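Local coordinates for protein probable amidase (PDB 2DC0) that is a probable amidase of Thermus thermophilus, a member of the amidase family built on a large mixed beta sheet with many helices, at residues G180-Y188 against F388-P399; E119-W130 against E306-L316. All coordinates share one frame; numbering follows the deposited sequence.

From the N terminus, the chain passes first through 119-130, in the loop between strand 110-115 and helix 149-157, then through 180-188, which includes strand 182-185. It meets its first partner again at 306-316, where interaction 2 closes a loop of 175 residues, and its second at 388-399, where interaction 1 closes one of 199. The segments alternate, so the two closures cross. Interaction 1 joins neighbouring strands of the central sheet close to the centre of the folded chain; interaction 2 fastens a long loop to the start of helix 310-321 farther out. Their centres lie about 23 Å apart and their nearest atoms about 9 Å, without touching.

Interaction 1 (G180-Y188 against F388-P399); sequences GVVGFKPSY and FSLLGVPTLALP
Strands 182-185 and 395-399 pair antiparallel in the central sheet, with Gly183 facing Ala397 and Lys185 facing Thr395 as hydrogen-bonded pairs. Each pair is closed by two bonds, among them Gly183 N to Ala397 O at 2.9 Å and Thr395 N to Lys185 O at 2.8 Å. Between them, Phe184 and Leu396 form a non-hydrogen-bonded pair: the edge of the ring meets Leu396 CA, 3.9 Å from Phe184 CD1. Within the mixed sheet, strand 182-185 is held on its other side by strand 206-210, and strand 395-403 by strand 406-413. The buried Lys185 departs on the Thr395 side, folds at its last two torsions (chi3 74°, chi4 63°) and passes Ser389 CB, so that NZ reaches Val393 O at 2.6 Å and Pro186 O at 3.1 Å, in each case from above the carbonyl plane. Thr395 OG1 donates to Val393 O from the opposite face, 3.1 Å away, leaving that oxygen gripped by two side chains. Past the strands, Tyr188 N bonds Gly392 O at 2.9 Å, where Gly392, at positive phi, ends helix 386-390 in a Schellman motif. Ser187 OG rests on Pro394 CD while bonding Asp419.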
# COMPACT_ATOMS: atom_id res chain seq x y z
N GLY A 180 5.93 2.43 29.52
CA GLY A 180 7.35 2.72 29.48
C GLY A 180 8.28 1.64 28.95
O GLY A 180 9.42 1.51 29.41
N VAL A 181 7.82 0.84 28.00
CA VAL A 181 8.68 -0.18 27.42
C VAL A 181 8.80 0.06 25.92
O VAL A 181 8.25 1.02 25.38
CB VAL A 181 8.15 -1.61 27.71
CG1 VAL A 181 8.21 -1.89 29.21
CG2 VAL A 181 6.73 -1.78 27.20
N VAL A 182 9.55 -0.81 25.25
CA VAL A 182 9.76 -0.70 23.82
C VAL A 182 8.77 -1.60 23.09
O VAL A 182 8.56 -2.74 23.48
CB VAL A 182 11.20 -1.11 23.43
CG1 VAL A 182 11.36 -1.16 21.92
CG2 VAL A 182 12.20 -0.13 24.03
N GLY A 183 8.17 -1.08 22.02
CA GLY A 183 7.24 -1.88 21.26
C GLY A 183 7.53 -1.70 19.79
O GLY A 183 7.59 -0.57 19.31
N PHE A 184 7.73 -2.78 19.06
CA PHE A 184 8.01 -2.63 17.64
C PHE A 184 6.99 -3.30 16.72
O PHE A 184 6.72 -4.49 16.84
CB PHE A 184 9.41 -3.15 17.31
CG PHE A 184 9.81 -2.95 15.86
CD1 PHE A 184 9.77 -1.69 15.28
CD2 PHE A 184 10.23 -4.04 15.09
CE1 PHE A 184 10.14 -1.50 13.94
CE2 PHE A 184 10.60 -3.87 13.76
CZ PHE A 184 10.56 -2.60 13.17
N LYS A 185 6.42 -2.51 15.81
CA LYS A 185 5.47 -3.03 14.83
C LYS A 185 6.23 -3.05 13.51
O LYS A 185 6.40 -2.01 12.88
CB LYS A 185 4.23 -2.14 14.67
CG LYS A 185 3.24 -2.71 13.64
CD LYS A 185 2.27 -1.66 13.09
CE LYS A 185 2.96 -0.72 12.11
NZ LYS A 185 3.44 -1.46 10.90
N PRO A 186 6.69 -4.24 13.08
CA PRO A 186 7.44 -4.36 11.83
C PRO A 186 6.55 -4.09 10.63
O PRO A 186 5.33 -3.89 10.78
CB PRO A 186 7.91 -5.82 11.84
CG PRO A 186 7.91 -6.19 13.29
CD PRO A 186 6.65 -5.53 13.79
N SER A 187 7.15 -4.08 9.45
CA SER A 187 6.39 -3.88 8.22
C SER A 187 5.35 -4.99 8.19
O SER A 187 5.59 -6.10 8.67
CB SER A 187 7.30 -4.02 7.00
OG SER A 187 8.27 -2.98 6.96
N TYR A 188 4.19 -4.69 7.62
CA TYR A 188 3.12 -5.67 7.52
C TYR A 188 3.63 -7.00 6.96
O TYR A 188 4.41 -7.02 6.01
CB TYR A 188 2.00 -5.14 6.61
CG TYR A 188 0.87 -6.12 6.39
CD1 TYR A 188 -0.15 -6.26 7.33
CD2 TYR A 188 0.82 -6.90 5.24
CE1 TYR A 188 -1.20 -7.15 7.13
CE2 TYR A 188 -0.22 -7.80 5.02
CZ TYR A 188 -1.22 -7.92 5.97
OH TYR A 188 -2.25 -8.82 5.76
N PHE A 388 -0.08 4.30 10.61
CA PHE A 388 1.08 3.49 10.28
C PHE A 388 0.82 1.98 10.24
O PHE A 388 1.49 1.26 9.49
CB PHE A 388 2.20 3.88 11.24
CG PHE A 388 2.30 5.37 11.40
CD1 PHE A 388 2.63 6.18 10.31
CD2 PHE A 388 1.92 5.98 12.60
CE1 PHE A 388 2.57 7.57 10.40
CE2 PHE A 388 1.86 7.38 12.70
CZ PHE A 388 2.18 8.17 11.60
N SER A 389 -0.16 1.52 11.01
CA SER A 389 -0.51 0.11 10.99
C SER A 389 -1.47 -0.07 9.81
O SER A 389 -1.41 -1.05 9.08
CB SER A 389 -1.19 -0.30 12.30
OG SER A 389 -2.18 0.63 12.68
N LEU A 390 -2.35 0.91 9.61
CA LEU A 390 -3.30 0.88 8.50
C LEU A 390 -2.55 0.71 7.19
O LEU A 390 -2.97 -0.07 6.33
CB LEU A 390 -4.11 2.19 8.44
CG LEU A 390 -5.08 2.31 7.25
CD1 LEU A 390 -6.22 1.30 7.41
CD2 LEU A 390 -5.64 3.72 7.17
N LEU A 391 -1.44 1.43 7.04
CA LEU A 391 -0.64 1.39 5.82
C LEU A 391 0.53 0.41 5.83
O LEU A 391 1.27 0.31 4.86
CB LEU A 391 -0.16 2.81 5.47
CG LEU A 391 -1.32 3.79 5.19
CD1 LEU A 391 -0.79 5.21 4.96
CD2 LEU A 391 -2.08 3.31 3.95
N GLY A 392 0.71 -0.30 6.95
CA GLY A 392 1.75 -1.32 7.05
C GLY A 392 3.22 -0.98 7.18
O GLY A 392 4.06 -1.87 7.02
N VAL A 393 3.56 0.27 7.48
CA VAL A 393 4.96 0.66 7.58
C VAL A 393 5.56 0.39 8.96
O VAL A 393 4.87 0.45 9.98
CB VAL A 393 5.15 2.16 7.24
CG1 VAL A 393 4.73 2.40 5.79
CG2 VAL A 393 4.33 3.03 8.17
N PRO A 394 6.87 0.06 9.01
CA PRO A 394 7.55 -0.23 10.28
C PRO A 394 7.53 0.96 11.23
O PRO A 394 7.93 2.06 10.86
CB PRO A 394 8.96 -0.61 9.84
CG PRO A 394 9.15 0.20 8.58
CD PRO A 394 7.82 0.05 7.89
N THR A 395 7.05 0.73 12.45
CA THR A 395 6.95 1.80 13.43
C THR A 395 7.39 1.34 14.82
O THR A 395 6.90 0.34 15.35
CB THR A 395 5.51 2.33 13.52
OG1 THR A 395 5.04 2.61 12.19
CG2 THR A 395 5.47 3.60 14.34
N LEU A 396 8.33 2.08 15.40
CA LEU A 396 8.85 1.77 16.72
C LEU A 396 8.28 2.72 17.77
O LEU A 396 8.09 3.90 17.50
CB LEU A 396 10.37 1.91 16.71
CG LEU A 396 11.10 1.71 18.04
CD1 LEU A 396 11.03 0.23 18.42
CD2 LEU A 396 12.55 2.14 17.92
N ALA A 397 8.00 2.19 18.96
CA ALA A 397 7.54 3.02 20.07
C ALA A 397 8.57 2.83 21.18
O ALA A 397 8.88 1.70 21.55
CB ALA A 397 6.15 2.59 20.55
N LEU A 398 9.14 3.93 21.67
CA LEU A 398 10.10 3.87 22.76
C LEU A 398 9.89 5.06 23.70
O LEU A 398 9.44 6.12 23.27
CB LEU A 398 11.55 3.88 22.23
CG LEU A 398 12.00 4.76 21.06
CD1 LEU A 398 11.30 6.09 21.04
CD2 LEU A 398 13.52 4.94 21.16
N PRO A 399 10.20 4.88 24.99
CA PRO A 399 10.02 5.95 25.99
C PRO A 399 10.85 7.18 25.69
O PRO A 399 12.01 7.07 25.31
CB PRO A 399 10.46 5.29 27.30
CG PRO A 399 10.24 3.83 27.05
CD PRO A 399 10.72 3.66 25.63

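Interaction 2 (E119-W130 against E306-L316); sequences EIALGITGENPW and EGFSPQVREAL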
# COMPACT_ATOMS: atom_id res chain seq x y z
N GLU A 119 -10.36 -7.59 25.22
CA GLU A 119 -11.20 -8.59 24.57
C GLU A 119 -11.09 -8.64 23.05
O GLU A 119 -11.35 -7.65 22.36
CB GLU A 119 -12.66 -8.41 25.00
CG GLU A 119 -13.61 -9.42 24.35
CD GLU A 119 -14.96 -9.48 25.05
OE1 GLU A 119 -15.46 -8.42 25.46
OE2 GLU A 119 -15.52 -10.59 25.16
N ILE A 120 -10.74 -9.84 22.57
CA ILE A 120 -10.51 -10.18 21.16
C ILE A 120 -9.68 -9.15 20.42
O ILE A 120 -9.75 -9.04 19.19
CB ILE A 120 -11.82 -10.44 20.35
CG1 ILE A 120 -12.70 -9.19 20.32
CG2 ILE A 120 -12.55 -11.64 20.93
CD1 ILE A 120 -13.83 -9.22 19.29
N ALA A 121 -8.87 -8.41 21.18
CA ALA A 121 -7.97 -7.38 20.65
C ALA A 121 -8.72 -6.19 20.05
O ALA A 121 -8.12 -5.37 19.36
CB ALA A 121 -7.05 -7.98 19.61
N LEU A 122 -10.01 -6.09 20.33
CA LEU A 122 -10.79 -4.99 19.80
C LEU A 122 -10.95 -3.88 20.83
O LEU A 122 -12.04 -3.67 21.38
CB LEU A 122 -12.16 -5.49 19.34
CG LEU A 122 -13.06 -4.51 18.59
CD1 LEU A 122 -12.29 -3.87 17.44
CD2 LEU A 122 -14.27 -5.27 18.06
N GLY A 123 -9.86 -3.16 21.08
CA GLY A 123 -9.89 -2.09 22.06
C GLY A 123 -8.50 -1.75 22.52
O GLY A 123 -7.59 -2.58 22.43
N ILE A 124 -8.32 -0.53 23.04
CA ILE A 124 -7.01 -0.10 23.50
C ILE A 124 -6.95 0.36 24.96
O ILE A 124 -5.94 0.93 25.38
CB ILE A 124 -6.47 1.05 22.63
CG1 ILE A 124 -7.39 2.27 22.78
CG2 ILE A 124 -6.37 0.60 21.17
CD1 ILE A 124 -7.61 2.86 24.20
N THR A 125 -8.00 0.12 25.74
CA THR A 125 -8.00 0.55 27.13
C THR A 125 -7.34 -0.47 28.05
O THR A 125 -6.66 -0.11 29.02
CB THR A 125 -9.43 0.80 27.69
OG1 THR A 125 -10.15 -0.43 27.76
CG2 THR A 125 -10.19 1.77 26.79
N GLY A 126 -7.54 -1.75 27.76
CA GLY A 126 -6.97 -2.78 28.61
C GLY A 126 -7.96 -3.14 29.70
O GLY A 126 -7.69 -3.98 30.57
N GLU A 127 -9.12 -2.48 29.68
CA GLU A 127 -10.17 -2.76 30.65
C GLU A 127 -10.96 -3.93 30.07
O GLU A 127 -11.34 -3.91 28.90
CB GLU A 127 -11.04 -1.53 30.86
CG GLU A 127 -10.34 -0.44 31.66
CD GLU A 127 -11.11 0.86 31.69
OE1 GLU A 127 -12.36 0.81 31.75
OE2 GLU A 127 -10.47 1.94 31.66
N ASN A 128 -11.18 -4.94 30.89
CA ASN A 128 -11.86 -6.16 30.47
C ASN A 128 -12.73 -6.65 31.63
O ASN A 128 -12.22 -7.00 32.69
CB ASN A 128 -10.78 -7.19 30.11
CG ASN A 128 -11.34 -8.44 29.47
OD1 ASN A 128 -12.30 -9.03 29.96
ND2 ASN A 128 -10.71 -8.88 28.38
N PRO A 129 -14.06 -6.69 31.44
CA PRO A 129 -14.99 -7.15 32.47
C PRO A 129 -14.93 -8.65 32.75
O PRO A 129 -15.36 -9.10 33.81
CB PRO A 129 -16.35 -6.72 31.92
CG PRO A 129 -16.15 -6.91 30.44
CD PRO A 129 -14.78 -6.30 30.21
N TRP A 130 -14.41 -9.42 31.80
CA TRP A 130 -14.30 -10.86 31.97
C TRP A 130 -13.12 -11.28 32.84
O TRP A 130 -13.26 -12.07 33.77
CB TRP A 130 -14.17 -11.55 30.60
CG TRP A 130 -15.33 -11.35 29.67
CD1 TRP A 130 -15.26 -11.09 28.33
CD2 TRP A 130 -16.72 -11.40 29.99
NE1 TRP A 130 -16.52 -10.98 27.80
CE2 TRP A 130 -17.44 -11.16 28.80
CE3 TRP A 130 -17.44 -11.63 31.18
CZ2 TRP A 130 -18.84 -11.14 28.75
CZ3 TRP A 130 -18.84 -11.61 31.13
CH2 TRP A 130 -19.52 -11.37 29.92
N GLU A 306 -23.71 -12.80 24.17
CA GLU A 306 -23.48 -12.48 25.58
C GLU A 306 -22.06 -12.83 26.02
O GLU A 306 -21.64 -12.49 27.12
CB GLU A 306 -24.49 -13.22 26.46
CG GLU A 306 -24.36 -14.74 26.49
CD GLU A 306 -24.76 -15.40 25.18
OE1 GLU A 306 -25.75 -14.96 24.56
OE2 GLU A 306 -24.10 -16.38 24.78
N GLY A 307 -21.32 -13.51 25.15
CA GLY A 307 -19.96 -13.88 25.47
C GLY A 307 -19.02 -12.70 25.27
O GLY A 307 -17.87 -12.74 25.72
N PHE A 308 -19.51 -11.67 24.59
CA PHE A 308 -18.73 -10.46 24.33
C PHE A 308 -19.18 -9.36 25.29
O PHE A 308 -20.36 -9.28 25.65
CB PHE A 308 -18.95 -9.97 22.89
CG PHE A 308 -18.42 -10.89 21.83
CD1 PHE A 308 -17.05 -11.06 21.66
CD2 PHE A 308 -19.29 -11.58 20.99
CE1 PHE A 308 -16.55 -11.90 20.67
CE2 PHE A 308 -18.80 -12.42 19.99
CZ PHE A 308 -17.43 -12.58 19.83
N SER A 309 -18.25 -8.50 25.70
CA SER A 309 -18.59 -7.39 26.59
C SER A 309 -19.40 -6.37 25.79
O SER A 309 -19.36 -6.38 24.56
CB SER A 309 -17.32 -6.73 27.12
OG SER A 309 -16.54 -6.20 26.05
N PRO A 310 -20.15 -5.49 26.47
CA PRO A 310 -20.95 -4.48 25.76
C PRO A 310 -20.15 -3.65 24.75
O PRO A 310 -20.55 -3.51 23.59
CB PRO A 310 -21.52 -3.64 26.90
CG PRO A 310 -21.70 -4.65 27.99
CD PRO A 310 -20.42 -5.46 27.92
N GLN A 311 -19.01 -3.11 25.19
CA GLN A 311 -18.14 -2.29 24.34
C GLN A 311 -17.75 -3.05 23.08
O GLN A 311 -17.93 -2.56 21.96
CB GLN A 311 -16.86 -1.90 25.10
CG GLN A 311 -15.95 -0.91 24.36
CD GLN A 311 -14.45 -1.18 24.57
OE1 GLN A 311 -13.64 -0.24 24.71
NE2 GLN A 311 -14.08 -2.46 24.57
N VAL A 312 -17.20 -4.25 23.25
CA VAL A 312 -16.79 -5.05 22.11
C VAL A 312 -17.97 -5.43 21.24
O VAL A 312 -17.89 -5.38 20.01
CB VAL A 312 -16.05 -6.33 22.57
CG1 VAL A 312 -15.91 -7.30 21.40
CG2 VAL A 312 -14.67 -5.97 23.10
N ARG A 313 -19.08 -5.82 21.87
CA ARG A 313 -20.26 -6.21 21.12
C ARG A 313 -20.77 -5.06 20.25
O ARG A 313 -21.16 -5.26 19.10
CB ARG A 313 -21.36 -6.66 22.09
CG ARG A 313 -22.46 -7.49 21.44
CD ARG A 313 -23.26 -8.22 22.51
NE ARG A 313 -23.96 -7.29 23.37
CZ ARG A 313 -24.14 -7.46 24.68
NH1 ARG A 313 -23.65 -8.54 25.27
NH2 ARG A 313 -24.82 -6.57 25.39
N GLU A 314 -20.75 -3.85 20.80
CA GLU A 314 -21.20 -2.69 20.04
C GLU A 314 -20.31 -2.46 18.81
O GLU A 314 -20.81 -2.17 17.72
CB GLU A 314 -21.21 -1.44 20.92
CG GLU A 314 -21.41 -0.14 20.16
CD GLU A 314 -21.49 1.07 21.08
OE1 GLU A 314 -20.72 1.11 22.07
OE2 GLU A 314 -22.30 1.98 20.80
N ALA A 315 -19.00 -2.58 18.99
CA ALA A 315 -18.07 -2.39 17.88
C ALA A 315 -18.28 -3.47 16.82
O ALA A 315 -18.28 -3.19 15.62
CB ALA A 315 -16.62 -2.42 18.39
N LEU A 316 -18.45 -4.71 17.26
CA LEU A 316 -18.67 -5.80 16.33
C LEU A 316 -19.98 -5.60 15.57
O LEU A 316 -20.05 -5.83 14.36
CB LEU A 316 -18.69 -7.15 17.06
CG LEU A 316 -17.32 -7.67 17.52
CD1 LEU A 316 -17.49 -9.00 18.25
CD2 LEU A 316 -16.39 -7.85 16.31
O HOH W 1 -12.80 -0.13 27.63
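A single carboxylate oxygen, Glu119 OE1, receives both the hydroxyl and the backbone N-H of Ser309, the N-cap residue of helix 310-321. Ser309 OG lies a short 2.5 Å from Glu119 OE1, nearly in line with the C-O bond, and Ser309 N approaches Glu119 OE1 at 2.8 Å on the syn side, 21° out of plane. Glu119 reaches this far because CG stands anti to the backbone N (chi1 180°) and the rest of the chain is extended. The other oxygen is held too: Trp130 NE1 donates to Glu119 OE2 at 2.8 Å, the oxygen lying in the indole plane while the nitrogen sits above the carboxylate plane, and Thr87 OG1 is a further partner. If Glu119 is ionised, its place beside the N terminus of helix 310-321 would favour the negative charge. Pro129 CG closes over Ser309 CB at 3.5 Å. On the other side of the glutamate the contact turns apolar. Ile120 CD1 presses on Val312 CG1 at 3.5 Å and meets Leu316 CD1 tip to tip at 3.8 Å, while Leu122 CD2 packs on Ala315 CB at 3.7 Å, one helical turn beyond Val312. Nearer the surface, a water links Thr125 OG1 to Gln311 OE1, and Gln311 NE2 bonds His118. The loop thus lies along the first turns of helix 310-321, whose Leu316 sits over the Phe308 ring; both residues also touch Leu301 of helix 298-303, and Ile124 packs on helix 377-382.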